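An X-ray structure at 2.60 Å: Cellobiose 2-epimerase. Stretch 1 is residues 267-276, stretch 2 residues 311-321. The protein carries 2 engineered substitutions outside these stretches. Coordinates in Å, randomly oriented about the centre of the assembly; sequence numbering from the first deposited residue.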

# COMPACT_ATOMS: atom_id res chain seq x y z
N PHE A 267 11.52 -16.93 5.27
CA PHE A 267 11.04 -15.86 4.41
C PHE A 267 12.15 -14.99 3.82
O PHE A 267 12.06 -14.57 2.67
CB PHE A 267 9.96 -15.05 5.13
CG PHE A 267 8.59 -15.65 4.97
CD1 PHE A 267 7.74 -15.21 3.96
CD2 PHE A 267 8.17 -16.69 5.78
CE1 PHE A 267 6.49 -15.78 3.79
CE2 PHE A 267 6.93 -17.27 5.62
CZ PHE A 267 6.08 -16.81 4.63
N ALA A 268 13.20 -14.75 4.60
CA ALA A 268 14.33 -13.97 4.10
C ALA A 268 14.98 -14.62 2.89
O ALA A 268 15.50 -13.92 2.00
CB ALA A 268 15.34 -13.73 5.20
N GLU A 269 14.96 -15.94 2.83
CA GLU A 269 15.56 -16.62 1.68
C GLU A 269 14.63 -16.58 0.47
O GLU A 269 15.09 -16.38 -0.65
CB GLU A 269 15.97 -18.05 2.01
CG GLU A 269 17.08 -18.09 3.06
CD GLU A 269 17.92 -19.36 3.01
OE1 GLU A 269 17.67 -20.21 2.11
OE2 GLU A 269 18.84 -19.50 3.87
N MET A 270 13.34 -16.76 0.71
CA MET A 270 12.36 -16.67 -0.37
C MET A 270 12.32 -15.24 -0.93
O MET A 270 12.42 -15.03 -2.14
CB MET A 270 10.97 -17.07 0.13
CG MET A 270 9.93 -17.21 -0.98
SD MET A 270 8.25 -17.48 -0.37
CE MET A 270 7.90 -15.91 0.41
N ASP A 271 12.21 -14.27 -0.03
CA ASP A 271 12.15 -12.86 -0.43
C ASP A 271 13.37 -12.40 -1.24
O ASP A 271 13.22 -11.68 -2.25
CB ASP A 271 11.94 -11.99 0.80
CG ASP A 271 10.59 -12.22 1.44
OD1 ASP A 271 9.66 -12.61 0.69
OD2 ASP A 271 10.45 -12.03 2.67
N LEU A 272 14.56 -12.82 -0.80
CA LEU A 272 15.78 -12.56 -1.56
C LEU A 272 15.67 -13.14 -2.97
O LEU A 272 16.07 -12.50 -3.95
CB LEU A 272 17.00 -13.13 -0.84
CG LEU A 272 17.77 -12.15 0.06
CD1 LEU A 272 18.92 -12.84 0.76
CD2 LEU A 272 18.29 -10.97 -0.74
N LYS A 273 15.14 -14.35 -3.09
CA LYS A 273 15.05 -14.97 -4.40
C LYS A 273 14.17 -14.14 -5.31
O LYS A 273 14.47 -13.98 -6.49
CB LYS A 273 14.51 -16.40 -4.31
CG LYS A 273 15.57 -17.44 -3.98
CD LYS A 273 14.95 -18.80 -3.82
CE LYS A 273 15.83 -19.68 -2.95
NZ LYS A 273 15.08 -20.90 -2.51
N ILE A 274 13.09 -13.62 -4.75
CA ILE A 274 12.17 -12.76 -5.48
C ILE A 274 12.87 -11.44 -5.80
O ILE A 274 12.76 -10.93 -6.91
CB ILE A 274 10.88 -12.52 -4.68
CG1 ILE A 274 10.20 -13.86 -4.37
CG2 ILE A 274 9.94 -11.55 -5.43
CD1 ILE A 274 9.04 -13.76 -3.42
N SER A 275 13.61 -10.91 -4.83
CA SER A 275 14.39 -9.70 -5.04
C SER A 275 15.37 -9.83 -6.19
O SER A 275 15.47 -8.94 -7.04
CB SER A 275 15.15 -9.34 -3.79
OG SER A 275 14.33 -8.60 -2.91
N HIS A 276 16.13 -10.92 -6.22
CA HIS A 276 17.13 -11.07 -7.27
C HIS A 276 16.43 -11.15 -8.60
O HIS A 276 16.87 -10.54 -9.57
CB HIS A 276 18.04 -12.29 -7.06
CG HIS A 276 19.17 -12.03 -6.12
ND1 HIS A 276 20.27 -11.26 -6.47
CD2 HIS A 276 19.37 -12.41 -4.82
CE1 HIS A 276 21.10 -11.18 -5.43
NE2 HIS A 276 20.58 -11.88 -4.42
N VAL A 311 12.50 0.75 -1.52
CA VAL A 311 12.47 0.04 -0.25
C VAL A 311 12.91 -1.43 -0.39
O VAL A 311 13.77 -1.90 0.35
CB VAL A 311 11.08 0.05 0.39
CG1 VAL A 311 11.13 -0.64 1.75
CG2 VAL A 311 10.56 1.47 0.52
N GLY A 312 12.31 -2.15 -1.33
CA GLY A 312 12.56 -3.57 -1.48
C GLY A 312 14.01 -3.90 -1.78
O GLY A 312 14.54 -4.90 -1.31
N PHE A 313 14.64 -3.06 -2.59
CA PHE A 313 16.05 -3.23 -2.92
C PHE A 313 16.98 -2.95 -1.73
O PHE A 313 17.99 -3.64 -1.55
CB PHE A 313 16.42 -2.32 -4.10
CG PHE A 313 15.98 -2.85 -5.43
CD1 PHE A 313 15.83 -4.22 -5.64
CD2 PHE A 313 15.72 -1.97 -6.48
CE1 PHE A 313 15.43 -4.71 -6.87
CE2 PHE A 313 15.32 -2.45 -7.72
CZ PHE A 313 15.17 -3.83 -7.91
N ILE A 314 16.64 -1.93 -0.94
CA ILE A 314 17.41 -1.60 0.25
C ILE A 314 17.29 -2.74 1.26
O ILE A 314 18.29 -3.20 1.82
CB ILE A 314 16.95 -0.27 0.87
CG1 ILE A 314 17.37 0.89 -0.05
CG2 ILE A 314 17.51 -0.10 2.29
CD1 ILE A 314 16.95 2.25 0.44
N ASN A 315 16.06 -3.20 1.45
CA ASN A 315 15.77 -4.36 2.27
C ASN A 315 16.55 -5.60 1.83
O ASN A 315 17.05 -6.36 2.66
CB ASN A 315 14.27 -4.65 2.25
CG ASN A 315 13.88 -5.74 3.22
OD1 ASN A 315 13.78 -5.50 4.42
ND2 ASN A 315 13.67 -6.95 2.70
N ALA A 316 16.65 -5.79 0.51
CA ALA A 316 17.37 -6.94 -0.02
C ALA A 316 18.86 -6.82 0.30
O ALA A 316 19.51 -7.82 0.63
CB ALA A 316 17.15 -7.09 -1.52
N TYR A 317 19.39 -5.60 0.22
CA TYR A 317 20.76 -5.36 0.65
C TYR A 317 20.89 -5.73 2.13
O TYR A 317 21.74 -6.55 2.51
CB TYR A 317 21.15 -3.89 0.43
CG TYR A 317 22.48 -3.53 1.07
CD1 TYR A 317 23.68 -3.97 0.51
CD2 TYR A 317 22.53 -2.78 2.24
CE1 TYR A 317 24.90 -3.66 1.10
CE2 TYR A 317 23.75 -2.46 2.84
CZ TYR A 317 24.93 -2.90 2.26
OH TYR A 317 26.15 -2.60 2.84
N GLN A 318 20.03 -5.16 2.96
CA GLN A 318 20.06 -5.43 4.40
C GLN A 318 20.05 -6.92 4.76
O GLN A 318 20.63 -7.31 5.77
CB GLN A 318 18.93 -4.71 5.12
CG GLN A 318 19.12 -3.21 5.17
CD GLN A 318 18.03 -2.51 5.96
OE1 GLN A 318 16.83 -2.71 5.71
NE2 GLN A 318 18.43 -1.69 6.91
N HIS A 319 19.41 -7.74 3.94
CA HIS A 319 19.34 -9.18 4.21
C HIS A 319 20.43 -9.97 3.50
O HIS A 319 20.48 -11.19 3.64
CB HIS A 319 17.98 -9.74 3.80
CG HIS A 319 16.87 -9.43 4.76
ND1 HIS A 319 16.21 -8.22 4.77
CD2 HIS A 319 16.29 -10.18 5.72
CE1 HIS A 319 15.28 -8.24 5.71
NE2 HIS A 319 15.31 -9.42 6.30
N SER A 320 21.29 -9.30 2.74
CA SER A 320 22.22 -10.03 1.89
C SER A 320 23.67 -9.53 1.87
O SER A 320 24.60 -10.31 1.66
CB SER A 320 21.69 -10.09 0.45
OG SER A 320 21.72 -8.81 -0.13
N GLY A 321 23.85 -8.22 2.08
CA GLY A 321 25.15 -7.59 1.96
C GLY A 321 25.58 -7.31 0.52
O GLY A 321 26.66 -6.76 0.28

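The two stretches meet in a small, van der Waals helix contact, burying 303 Å² in total, with no hydrogen bond or salt bridge passing between them. The axes of helices 267-276 and 311-318 run at 127° and approach to 10.0 Å, and the backbones come nearest where the CA atoms of Leu272 and Ala316 lie 6.0 Å apart.

Leu272 contributes the largest buried area. Its CA-to-CB bond points sideways, but chi1 of -95°, between wells, and a t chi2 bring its methyls onto the second stretch: CD2 lies 4.1 Å from Ala316 CB and 3.7 Å from Ser320 CB, while CD1 packs 3.7 Å from His319 O. Ala316 points toward the first helix, and its single methyl packs against Ser275, whose OG is 3.5 Å from Ala316 CB. Beyond it, the ring edge of Phe313 reaches Ser275, with CE1 4.2 Å from Ser275 O.

At the other end, Ala268 CB, a single methyl pointing toward the second stretch, sits 3.7 Å from His319 CD2. Two polar groups here bond within their own stretch: His319 ND1 donates to Asn315 O (2.9 Å) and Ser320 OG to Ala316 O (2.5 Å), leaving carbon atoms of both side chains to pack against the first helix.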